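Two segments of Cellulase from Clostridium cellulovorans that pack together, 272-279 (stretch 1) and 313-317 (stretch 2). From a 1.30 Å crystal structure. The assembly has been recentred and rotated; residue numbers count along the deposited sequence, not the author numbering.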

# COMPACT_ATOMS: atom_id res chain seq x y z
N PHE A 272 5.88 4.60 1.88
CA PHE A 272 7.17 5.23 2.13
C PHE A 272 7.03 5.98 3.45
O PHE A 272 5.92 6.19 3.95
CB PHE A 272 7.59 6.20 1.01
CG PHE A 272 7.05 7.61 1.18
CD1 PHE A 272 5.69 7.86 1.11
CD2 PHE A 272 7.90 8.68 1.39
CE1 PHE A 272 5.20 9.14 1.29
CE2 PHE A 272 7.40 9.96 1.55
CZ PHE A 272 6.07 10.18 1.50
N ALA A 273 8.17 6.37 4.01
CA ALA A 273 8.23 7.22 5.20
C ALA A 273 9.70 7.46 5.51
O ALA A 273 10.59 6.85 4.91
CB ALA A 273 7.55 6.60 6.41
N ILE A 274 9.95 8.38 6.45
CA ILE A 274 11.27 8.54 7.06
C ILE A 274 11.07 8.56 8.57
O ILE A 274 10.32 9.38 9.11
CB ILE A 274 12.03 9.78 6.56
CG1 ILE A 274 13.34 9.97 7.35
CG2 ILE A 274 11.16 11.05 6.54
CD1 ILE A 274 14.34 10.90 6.72
N THR A 275 11.72 7.62 9.26
CA THR A 275 11.54 7.45 10.69
C THR A 275 12.12 8.62 11.48
O THR A 275 13.14 9.22 11.10
CB THR A 275 12.13 6.09 11.11
OG1 THR A 275 11.67 5.76 12.43
CG2 THR A 275 13.66 6.06 11.08
N ASP A 276 11.47 8.94 12.60
CA ASP A 276 11.89 10.06 13.44
C ASP A 276 13.17 9.70 14.18
O ASP A 276 13.19 8.80 15.03
CB ASP A 276 10.78 10.41 14.44
CG ASP A 276 10.99 11.75 15.11
OD1 ASP A 276 11.99 12.43 14.82
OD2 ASP A 276 10.13 12.10 15.96
N LYS A 277 14.24 10.43 13.89
CA LYS A 277 15.49 10.35 14.63
C LYS A 277 15.79 11.71 15.25
O LYS A 277 16.95 12.13 15.34
CB LYS A 277 16.62 9.87 13.72
CG LYS A 277 16.37 8.49 13.11
CD LYS A 277 17.51 8.02 12.25
CE LYS A 277 17.18 6.75 11.51
NZ LYS A 277 18.36 6.21 10.78
N ASP A 278 14.74 12.42 15.66
CA ASP A 278 14.86 13.77 16.22
C ASP A 278 15.55 14.70 15.25
O ASP A 278 16.38 15.54 15.62
CB ASP A 278 15.51 13.72 17.60
CG ASP A 278 14.78 12.77 18.54
OD1 ASP A 278 15.40 11.81 19.04
OD2 ASP A 278 13.55 12.94 18.71
N ASN A 279 15.17 14.57 13.98
CA ASN A 279 15.80 15.22 12.84
C ASN A 279 14.76 15.84 11.94
O ASN A 279 14.73 15.61 10.73
CB ASN A 279 16.66 14.21 12.07
CG ASN A 279 15.88 12.99 11.57
OD1 ASN A 279 14.82 12.64 12.09
ND2 ASN A 279 16.43 12.33 10.56
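Stretch 2 (313-317) GERLG

Stretch 2 lies on stretch 1 as one irregular segment against another, and the backbone meeting is local: the closest pair of CA atoms, those of Asp-276 and Arg-315, stand 5.1 Å apart. As stretch 1 advances, its partner steps back from Leu-316 to Arg-315, but stretch 2 runs mostly across stretch 1, with only a slight opposed lean. From Glu-314 through Leu-316 the phi/psi values run -83/107, -91/86 and -123/9, so the chain is fairly extended up to Arg-315 and then bends. Gly-313 opens the segment at a positive phi of 80°, a value that by itself favours glycine, and Gly-317 stays clear of stretch 1.

Along stretch 1, Phe-272 is out of reach, and contact begins with Ala-273. Its CA-to-CB bond points toward stretch 2, and CB meets Leu-316 CD2 at 3.6 Å, an apolar contact between two buried residues. The CB of Ile-274 points away, yet its backbone still serves the same leucine, with Ile-274 C 3.9 Å from Leu-316 CD2. The leucine, with chi1 m and chi2 t, leaves its backbone sideways but brings its end nearer, so that one methyl reaches Ala-273, Ile-274 and Thr-275 in turn; Thr-275 CA lies 3.5 Å from Leu-316 CD2.

At Thr-275 the contact turns polar. Arg-315 N donates to Thr-275 OG1 at 3.1 Å, the side chain with chi1 t supplying an acceptor to the backbone of stretch 2. One residue on, Asp-276 N donates to Arg-315 O at 2.9 Å and 158°. Both polar groups of the Arg-315 backbone are thus engaged by successive residues, one through a side chain and one through the main chain. A CA-H...O contact from Thr-275 CA to Arg-315 O, at 3.6 Å, adds to the same carbonyl.

The Arg-315 side chain then follows stretch 1 onward, with CB directed toward it, and this residue has the largest covered area of the contact, 112 Å². Asp-276 OD2 sits over one face of the guanidinium, 3.5 Å from Arg-315 NH2, a salt bridge of charges alone since no N-H points at the oxygen. Asp-276 OD1 meanwhile accepts from Asp-278 N at 2.9 Å. Lys-277 directs its CB away, its CA 4.2 Å from Arg-315 NH1. Asp-278 brings its carboxylate to the guanidinium edge: Arg-315 NH2 donates to Asp-278 OD2 at 3.2 Å and 161°, a hydrogen-bonded salt bridge. Asn-279 makes no contact. The rule is economical: a leucine methyl packs one end, and one arginine occupies the other through backbone and charge.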

# COMPACT_ATOMS: atom_id res chain seq x y z
N GLY A 313 11.07 1.87 18.61
CA GLY A 313 10.45 1.29 17.45
C GLY A 313 10.52 2.19 16.23
O GLY A 313 11.34 3.11 16.14
N GLU A 314 9.67 1.90 15.25
CA GLU A 314 9.61 2.68 14.01
C GLU A 314 8.74 3.90 14.29
O GLU A 314 7.52 3.78 14.44
CB GLU A 314 9.07 1.83 12.86
CG GLU A 314 9.99 0.68 12.46
CD GLU A 314 9.47 -0.16 11.30
OE1 GLU A 314 8.31 0.00 10.87
OE2 GLU A 314 10.25 -1.01 10.80
N ARG A 315 9.37 5.07 14.39
CA ARG A 315 8.67 6.29 14.80
C ARG A 315 8.15 6.97 13.54
O ARG A 315 8.79 7.85 12.95
CB ARG A 315 9.60 7.18 15.61
CG ARG A 315 10.10 6.50 16.89
CD ARG A 315 11.31 7.22 17.46
NE ARG A 315 10.93 8.50 18.06
CZ ARG A 315 11.77 9.51 18.29
NH1 ARG A 315 13.04 9.41 17.94
NH2 ARG A 315 11.32 10.62 18.85
N LEU A 316 6.96 6.54 13.11
CA LEU A 316 6.42 6.90 11.80
C LEU A 316 5.06 7.58 11.91
O LEU A 316 4.39 7.77 10.89
CB LEU A 316 6.33 5.64 10.92
CG LEU A 316 7.68 4.99 10.61
CD1 LEU A 316 7.50 3.65 9.91
CD2 LEU A 316 8.52 5.93 9.77
N GLY A 317 4.63 7.94 13.11
CA GLY A 317 3.33 8.56 13.25
C GLY A 317 3.27 9.95 12.63
O GLY A 317 4.21 10.74 12.73